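Side-chain contacts in acyl-coenzyme A oxidase (Caenorhabditis elegans, PDB 5K3H), which catalyses the first step of peroxisomal beta-oxidation, using FAD and molecular oxygen to desaturate acyl-CoA to the (2E)-enoyl-CoA with release of hydrogen peroxide: residues Q338-Q341 with H342-P346; G401-Q404 with A405-C409; R597-L600 with Y601-Q605. All blocks are in the same frame, centred on the assembly; numbering follows the deposited sequence.

Interaction 1 (Q338-Q341 with H342-P346); sequences QTQQ and HRLFP
With CG anti to the carbonyl carbon (chi1 -59°) and the chain straight beyond it, Gln341 runs out beside the ring of Phe345 one turn later, whose own CG also lies beside its backbone N (chi1 -61°). The aromatic ring settles against the aliphatic stem of the glutamine: Phe345 CE2 is 3.4 Å from Gln341 CB, and one ring face has Gln341 CA above its centre. The amide continues beyond CE2, its plane 29° from that of the ring, and Gln341 NE2 is held by the backbone O of Leu335. On the next flank Gln340, bent at chi2, brings OE1 to 3.6 Å from Arg343 CD, and this oxygen lies at the guanidinium edge, near its plane; Gln340 NE2 is bound to Ala408 O and Ser317 OG. The backbone bonding is uneven: His342 N bonds Gln338 O at 2.8 Å, but Arg343 N makes two weak bonds, to Thr339 O and Gln340 O. Gln341 O then takes two donors, Phe345 N at 2.8 Å in the carbonyl plane and Leu344 N at 3.2 Å from well above it, before the helix kinks at Pro346. A water bridges Thr339 O and His342 ND1, lying 3.0 Å from ND1 at the imidazole edge. Gln340 to Arg343 bind FAD shared between the dimer partners, and His342 probably also contacts ATP. This opening of helix 338-367 is wedged between three others of its own chain: Leu344 packs on helix 300-319, Arg343 on helix 382-408, and Gln341 and Phe345 on helix 590-616, while Gln338 bonds Val529 of the second subunit.

Interaction 2 (G401-Q404 with A405-C409); sequences GIEQ and ARMAC
Successive i to i+4 bonds carry the last turns of helix 382-408 through this segment, from Ala405 N to Gly401 O at 2.8 Å to Ala408 N on Gln404 O, with Met407 N to Glu403 O the straightest of them at 173°. Along one flank of it lies a buried i to i+3 salt bridge within the C-alpha1 helical domain of the acyl-CoA oxidase fold. Glu403 and Arg406 both start with CG anti to the backbone N (chi1 -165° and -169°) and lie side by side, pointing the same way. Arg406 presents its NE edge side-on and places two nitrogens on one carboxylate oxygen: NH2 meets Glu403 OE2 at 2.6 Å, nearly along the C-O bond, while NE approaches the same atom at 2.9 Å from above the carboxylate plane. With an alanine at Glu403, the Arg406 guanidinium would probably lose its charged mate in this turn and be freer to rotate. Tyr424 of the same chain packs on Glu403, and Ile428 of the second subunit on Arg406. Gln404, which binds ATP shared between the subunits, is bent at chi2 and touches Arg343 and Phe347 of helix 338-367. Met407 stretches across Glu403, its terminal CE resting 3.5 Å from Glu403 CG.

Interaction 3 (R597-L600 with Y601-Q605); sequences RDQL and YFYLQ
Tyr601 N bonds Arg597 O at 3.0 Å, nearly straight at 169°, and Phe602 N to Asp598 O, Tyr603 N to Gln599 O and Leu604 N to Leu600 O repeat the step along the helix. Tyr601 and Arg597 find their polar partners outside this turn: Tyr601 OH bonds Glu530 of the second subunit, and Arg597 NH1 forms salt bridges with Asp594 of its own chain and Glu584 of the second subunit. The Tyr601 ring lies obliquely against the preceding turn, CG beside the backbone N (chi1 -58°), which brings CD2 to 3.0 Å from Arg597 O and CE2 to 4.1 Å from Arg597 CB. Gln599 and Tyr603 run side by side in the same direction, the amide turned 78° from the ring, with Gln599 OE1 3.8 Å from Tyr603 CE2. The Tyr603 ring also sets its CD2 edge at 3.2 Å from Gln599 O, in a near-planar approach, and the ring meets that of His568, the planes nearly parallel. On the buried side Leu600 carries the packing. Its CG lies 4.2 Å from Tyr601 CD1, and its CD1 reaches 4.4 Å to Leu604 CG one turn on. This leucine flank faces two helices at once, Leu600 resting on Leu569 and Leu576 of helix 557-577 and on His342, and Leu604 on Gln341 and Phe345 of helix 338-367. This is helix packing in the C-terminal helical region of acyl-CoA oxidases, with the leucine flank against the FAD-binding turn and Tyr601 and Arg597 reaching the dimer interface.

How the interactions relate
Interaction 1 stands between the other two, its centre 10 Å from each, whereas interactions 2 and 3 have centres 20 Å apart and nearest atoms about 12 Å apart. Toward interaction 2, Leu344 CD2 packs 3.7 Å from Ala408 CB, and Arg343 O lies 3.5 Å from Gln404 CB, so the FAD-binding residues Gln340 to Arg343 adjoin the ATP-binding Gln404. Toward interaction 3 the join is by packing: Gln338 NE2 is 3.5 Å from Tyr601 CD1, and Phe345 CE2 is 3.5 Å from Leu604 O. Residues 597-605 pack against the turn that carries the FAD-binding residues, and all three contacts also touch the second subunit, which shares both ligands.

Interaction 1 (Q338-Q341 with H342-P346)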
loop_
_atom_site.group_PDB
_atom_site.type_symbol
_atom_site.label_atom_id
_atom_site.label_comp_id
_atom_site.label_asym_id
_atom_site.label_seq_id
_atom_site.Cartn_x
_atom_site.Cartn_y
_atom_site.Cartn_z
ATOM N N GLN B 338 18.079 -10.289 -10.974
ATOM C CA GLN B 338 17.015 -11.281 -10.847
ATOM C C GLN B 338 15.968 -10.811 -9.854
ATOM O O GLN B 338 14.759 -11.020 -10.031
ATOM C CB GLN B 338 17.596 -12.612 -10.393
ATOM C CG GLN B 338 16.564 -13.736 -10.377
ATOM C CD GLN B 338 17.099 -14.992 -9.746
ATOM O OE1 GLN B 338 17.358 -15.040 -8.548
ATOM N NE2 GLN B 338 17.302 -16.015 -10.564
ATOM N N THR B 339 16.434 -10.150 -8.813
ATOM C CA THR B 339 15.590 -9.623 -7.759
ATOM C C THR B 339 14.608 -8.586 -8.290
ATOM O O THR B 339 13.448 -8.557 -7.866
ATOM C CB THR B 339 16.542 -9.074 -6.688
ATOM O OG1 THR B 339 16.611 -9.989 -5.571
ATOM C CG2 THR B 339 16.253 -7.643 -6.306
ATOM N N GLN B 340 15.039 -7.748 -9.241
ATOM C CA GLN B 340 14.145 -6.754 -9.848
ATOM C C GLN B 340 13.176 -7.407 -10.833
ATOM O O GLN B 340 11.975 -7.090 -10.855
ATOM C CB GLN B 340 14.959 -5.694 -10.585
ATOM C CG GLN B 340 14.190 -4.455 -11.025
ATOM C CD GLN B 340 14.079 -3.404 -9.931
ATOM O OE1 GLN B 340 14.182 -3.699 -8.734
ATOM N NE2 GLN B 340 13.900 -2.158 -10.342
ATOM N N GLN B 341 13.684 -8.324 -11.659
ATOM C CA GLN B 341 12.822 -9.041 -12.583
ATOM C C GLN B 341 11.745 -9.818 -11.831
ATOM O O GLN B 341 10.577 -9.832 -12.243
ATOM C CB GLN B 341 13.677 -9.977 -13.439
ATOM C CG GLN B 341 14.755 -9.240 -14.234
ATOM C CD GLN B 341 15.570 -10.156 -15.136
ATOM O OE1 GLN B 341 15.320 -11.368 -15.202
ATOM N NE2 GLN B 341 16.530 -9.584 -15.857
ATOM N N HIS B 342 12.119 -10.441 -10.703
ATOM C CA HIS B 342 11.175 -11.232 -9.933
ATOM C C HIS B 342 10.048 -10.377 -9.375
ATOM O O HIS B 342 8.930 -10.877 -9.168
ATOM C CB HIS B 342 11.916 -11.967 -8.810
ATOM C CG HIS B 342 11.053 -12.899 -8.004
ATOM N ND1 HIS B 342 10.695 -12.641 -6.695
ATOM C CD2 HIS B 342 10.488 -14.090 -8.318
ATOM C CE1 HIS B 342 9.951 -13.636 -6.238
ATOM N NE2 HIS B 342 9.804 -14.524 -7.203
ATOM N N ARG B 343 10.307 -9.103 -9.106
ATOM C CA ARG B 343 9.274 -8.258 -8.523
ATOM C C ARG B 343 8.494 -7.463 -9.572
ATOM O O ARG B 343 7.567 -6.729 -9.208
ATOM C CB ARG B 343 9.903 -7.314 -7.483
ATOM C CG ARG B 343 10.498 -6.048 -8.072
ATOM C CD ARG B 343 11.442 -5.368 -7.106
ATOM N NE ARG B 343 10.845 -5.220 -5.798
ATOM C CZ ARG B 343 11.404 -4.553 -4.789
ATOM N NH1 ARG B 343 12.590 -3.967 -4.954
ATOM N NH2 ARG B 343 10.774 -4.480 -3.612
ATOM N N LEU B 344 8.816 -7.615 -10.860
ATOM C CA LEU B 344 8.106 -6.944 -11.940
ATOM C C LEU B 344 7.437 -7.918 -12.899
ATOM O O LEU B 344 6.234 -7.784 -13.162
ATOM C CB LEU B 344 9.079 -6.039 -12.738
ATOM C CG LEU B 344 9.733 -4.773 -12.146
ATOM C CD1 LEU B 344 10.711 -4.252 -13.144
ATOM C CD2 LEU B 344 8.717 -3.669 -11.770
ATOM N N PHE B 345 8.190 -8.884 -13.460
ATOM C CA PHE B 345 7.703 -9.660 -14.602
ATOM C C PHE B 345 6.512 -10.545 -14.242
ATOM O O PHE B 345 5.623 -10.725 -15.083
ATOM C CB PHE B 345 8.803 -10.522 -15.226
ATOM C CG PHE B 345 9.976 -9.742 -15.771
ATOM C CD1 PHE B 345 9.914 -8.363 -15.930
ATOM C CD2 PHE B 345 11.185 -10.394 -16.042
ATOM C CE1 PHE B 345 11.013 -7.657 -16.390
ATOM C CE2 PHE B 345 12.272 -9.704 -16.497
ATOM C CZ PHE B 345 12.194 -8.332 -16.675
ATOM N N PRO B 346 6.439 -11.141 -13.047
ATOM C CA PRO B 346 5.239 -11.916 -12.732
ATOM C C PRO B 346 3.971 -11.083 -12.732
ATOM O O PRO B 346 2.884 -11.644 -12.903
ATOM C CB PRO B 346 5.551 -12.501 -11.344
ATOM C CG PRO B 346 7.040 -12.566 -11.270
ATOM C CD PRO B 346 7.466 -11.310 -11.990
HETATM O O HOH W 1 12.031 -10.214 -5.528
#

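Interaction 2 (G401-Q404 with A405-C409)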
loop_
_atom_site.group_PDB
_atom_site.type_symbol
_atom_site.label_atom_id
_atom_site.label_comp_id
_atom_site.label_asym_id
_atom_site.label_seq_id
_atom_site.Cartn_x
_atom_site.Cartn_y
_atom_site.Cartn_z
ATOM N N GLY B 401 0.783 -5.955 -6.851
ATOM C CA GLY B 401 1.731 -5.692 -7.927
ATOM C C GLY B 401 2.102 -4.228 -8.076
ATOM O O GLY B 401 3.273 -3.896 -8.257
ATOM N N ILE B 402 1.127 -3.332 -7.936
ATOM C CA ILE B 402 1.414 -1.901 -8.016
ATOM C C ILE B 402 2.386 -1.502 -6.913
ATOM O O ILE B 402 3.277 -0.669 -7.120
ATOM C CB ILE B 402 0.108 -1.085 -7.926
ATOM C CG1 ILE B 402 -0.814 -1.359 -9.108
ATOM C CG2 ILE B 402 0.425 0.407 -7.888
ATOM C CD1 ILE B 402 -2.161 -0.804 -8.917
ATOM N N GLU B 403 2.242 -2.103 -5.725
ATOM C CA GLU B 403 3.168 -1.815 -4.631
ATOM C C GLU B 403 4.569 -2.351 -4.920
ATOM O O GLU B 403 5.560 -1.642 -4.706
ATOM C CB GLU B 403 2.636 -2.407 -3.326
ATOM C CG GLU B 403 3.301 -1.881 -2.066
ATOM C CD GLU B 403 3.075 -0.386 -1.833
ATOM O OE1 GLU B 403 1.960 0.113 -2.140
ATOM O OE2 GLU B 403 4.019 0.299 -1.351
ATOM N N GLN B 404 4.676 -3.573 -5.458
ATOM C CA GLN B 404 5.983 -4.074 -5.882
ATOM C C GLN B 404 6.611 -3.157 -6.917
ATOM O O GLN B 404 7.818 -2.891 -6.868
ATOM C CB GLN B 404 5.851 -5.488 -6.428
ATOM C CG GLN B 404 5.569 -6.499 -5.349
ATOM C CD GLN B 404 6.632 -6.499 -4.260
ATOM O OE1 GLN B 404 7.826 -6.560 -4.538
ATOM N NE2 GLN B 404 6.202 -6.429 -3.013
ATOM N N ALA B 405 5.798 -2.646 -7.852
ATOM C CA ALA B 405 6.273 -1.690 -8.854
ATOM C C ALA B 405 6.763 -0.393 -8.205
ATOM O O ALA B 405 7.788 0.169 -8.614
ATOM C CB ALA B 405 5.160 -1.396 -9.863
ATOM N N ARG B 406 6.042 0.115 -7.198
ATOM C CA ARG B 406 6.540 1.308 -6.522
ATOM C C ARG B 406 7.914 1.054 -5.889
ATOM O O ARG B 406 8.843 1.853 -6.052
ATOM C CB ARG B 406 5.547 1.796 -5.465
ATOM C CG ARG B 406 5.957 3.169 -4.967
ATOM C CD ARG B 406 5.245 3.568 -3.723
ATOM N NE ARG B 406 5.344 2.526 -2.691
ATOM C CZ ARG B 406 6.388 2.357 -1.878
ATOM N NH1 ARG B 406 7.437 3.164 -1.962
ATOM N NH2 ARG B 406 6.382 1.379 -0.978
ATOM N N MET B 407 8.044 -0.052 -5.138
ATOM C CA MET B 407 9.313 -0.415 -4.499
ATOM C C MET B 407 10.428 -0.648 -5.520
ATOM O O MET B 407 11.578 -0.255 -5.293
ATOM C CB MET B 407 9.092 -1.657 -3.637
ATOM C CG MET B 407 8.341 -1.374 -2.345
ATOM S SD MET B 407 7.759 -2.851 -1.488
ATOM C CE MET B 407 6.400 -2.146 -0.546
ATOM N N ALA B 408 10.105 -1.236 -6.676
ATOM C CA ALA B 408 11.120 -1.434 -7.704
ATOM C C ALA B 408 11.736 -0.123 -8.188
ATOM O O ALA B 408 12.784 -0.148 -8.853
ATOM C CB ALA B 408 10.523 -2.192 -8.886
ATOM N N CYS B 409 11.091 1.011 -7.918
ATOM C CA CYS B 409 11.584 2.328 -8.307
ATOM C C CYS B 409 12.515 2.974 -7.281
ATOM O O CYS B 409 13.073 4.038 -7.570
ATOM C CB CYS B 409 10.400 3.258 -8.591
ATOM S SG CYS B 409 9.503 2.839 -10.112
#

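Interaction 3 (R597-L600 with Y601-Q605)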
loop_
_atom_site.group_PDB
_atom_site.type_symbol
_atom_site.label_atom_id
_atom_site.label_comp_id
_atom_site.label_asym_id
_atom_site.label_seq_id
_atom_site.Cartn_x
_atom_site.Cartn_y
_atom_site.Cartn_z
ATOM N N ARG B 597 10.683 -23.819 -9.389
ATOM C CA ARG B 597 11.578 -22.691 -9.121
ATOM C C ARG B 597 12.528 -22.430 -10.282
ATOM O O ARG B 597 12.761 -21.278 -10.657
ATOM C CB ARG B 597 12.383 -22.942 -7.849
ATOM C CG ARG B 597 11.569 -23.006 -6.604
ATOM C CD ARG B 597 12.435 -23.343 -5.406
ATOM N NE ARG B 597 11.659 -23.325 -4.170
ATOM C CZ ARG B 597 11.442 -24.382 -3.388
ATOM N NH1 ARG B 597 11.961 -25.569 -3.703
ATOM N NH2 ARG B 597 10.721 -24.241 -2.272
ATOM N N ASP B 598 13.132 -23.489 -10.831
ATOM C CA ASP B 598 14.029 -23.326 -11.979
ATOM C C ASP B 598 13.291 -22.778 -13.192
ATOM O O ASP B 598 13.818 -21.931 -13.909
ATOM C CB ASP B 598 14.684 -24.658 -12.313
ATOM C CG ASP B 598 15.560 -25.156 -11.191
ATOM O OD1 ASP B 598 16.017 -24.336 -10.352
ATOM O OD2 ASP B 598 15.767 -26.388 -11.130
ATOM N N GLN B 599 12.068 -23.255 -13.436
ATOM C CA GLN B 599 11.250 -22.700 -14.509
ATOM C C GLN B 599 10.952 -21.231 -14.253
ATOM O O GLN B 599 10.910 -20.421 -15.191
ATOM C CB GLN B 599 9.935 -23.471 -14.620
ATOM C CG GLN B 599 10.127 -24.923 -14.926
ATOM C CD GLN B 599 10.725 -25.135 -16.260
ATOM O OE1 GLN B 599 10.080 -24.885 -17.281
ATOM N NE2 GLN B 599 11.996 -25.567 -16.280
ATOM N N LEU B 600 10.688 -20.882 -12.990
ATOM C CA LEU B 600 10.426 -19.493 -12.646
ATOM C C LEU B 600 11.620 -18.621 -13.008
ATOM O O LEU B 600 11.477 -17.607 -13.710
ATOM C CB LEU B 600 10.061 -19.371 -11.160
ATOM C CG LEU B 600 10.061 -17.965 -10.548
ATOM C CD1 LEU B 600 9.089 -17.046 -11.254
ATOM C CD2 LEU B 600 9.694 -18.048 -9.071
ATOM N N TYR B 601 12.813 -18.999 -12.532
ATOM C CA TYR B 601 14.008 -18.222 -12.835
ATOM C C TYR B 601 14.350 -18.251 -14.325
ATOM O O TYR B 601 14.819 -17.240 -14.866
ATOM C CB TYR B 601 15.157 -18.724 -11.968
ATOM C CG TYR B 601 14.791 -18.616 -10.506
ATOM C CD1 TYR B 601 14.209 -17.456 -10.018
ATOM C CD2 TYR B 601 15.015 -19.659 -9.618
ATOM C CE1 TYR B 601 13.843 -17.335 -8.682
ATOM C CE2 TYR B 601 14.653 -19.553 -8.279
ATOM C CZ TYR B 601 14.065 -18.383 -7.824
ATOM O OH TYR B 601 13.705 -18.232 -6.521
ATOM N N PHE B 602 14.081 -19.373 -15.014
ATOM C CA PHE B 602 14.314 -19.428 -16.452
ATOM C C PHE B 602 13.415 -18.453 -17.209
ATOM O O PHE B 602 13.891 -17.701 -18.062
ATOM C CB PHE B 602 14.112 -20.850 -16.985
ATOM C CG PHE B 602 14.241 -20.949 -18.492
ATOM C CD1 PHE B 602 15.497 -21.061 -19.090
ATOM C CD2 PHE B 602 13.115 -20.897 -19.307
ATOM C CE1 PHE B 602 15.626 -21.156 -20.469
ATOM C CE2 PHE B 602 13.228 -20.967 -20.691
ATOM C CZ PHE B 602 14.480 -21.103 -21.275
ATOM N N TYR B 603 12.109 -18.440 -16.916
ATOM C CA TYR B 603 11.228 -17.586 -17.709
ATOM C C TYR B 603 11.366 -16.106 -17.356
ATOM O O TYR B 603 11.085 -15.260 -18.209
ATOM C CB TYR B 603 9.765 -18.029 -17.585
ATOM C CG TYR B 603 9.424 -19.202 -18.491
ATOM C CD1 TYR B 603 9.196 -19.013 -19.838
ATOM C CD2 TYR B 603 9.373 -20.510 -17.988
ATOM C CE1 TYR B 603 8.892 -20.088 -20.667
ATOM C CE2 TYR B 603 9.089 -21.599 -18.803
ATOM C CZ TYR B 603 8.841 -21.385 -20.142
ATOM O OH TYR B 603 8.543 -22.464 -20.967
ATOM N N LEU B 604 11.871 -15.765 -16.170
ATOM C CA LEU B 604 12.262 -14.378 -15.939
ATOM C C LEU B 604 13.239 -13.907 -17.023
ATOM O O LEU B 604 12.992 -12.910 -17.715
ATOM C CB LEU B 604 12.903 -14.242 -14.560
ATOM C CG LEU B 604 11.985 -14.388 -13.337
ATOM C CD1 LEU B 604 12.782 -14.269 -12.008
ATOM C CD2 LEU B 604 10.785 -13.391 -13.415
ATOM N N GLN B 605 14.328 -14.656 -17.215
ATOM C CA GLN B 605 15.315 -14.340 -18.242
ATOM C C GLN B 605 14.698 -14.364 -19.646
ATOM O O GLN B 605 15.058 -13.554 -20.514
ATOM C CB GLN B 605 16.466 -15.352 -18.115
ATOM C CG GLN B 605 17.315 -15.621 -19.380
ATOM C CD GLN B 605 16.704 -16.713 -20.292
ATOM O OE1 GLN B 605 16.053 -17.652 -19.806
ATOM N NE2 GLN B 605 16.931 -16.593 -21.620
#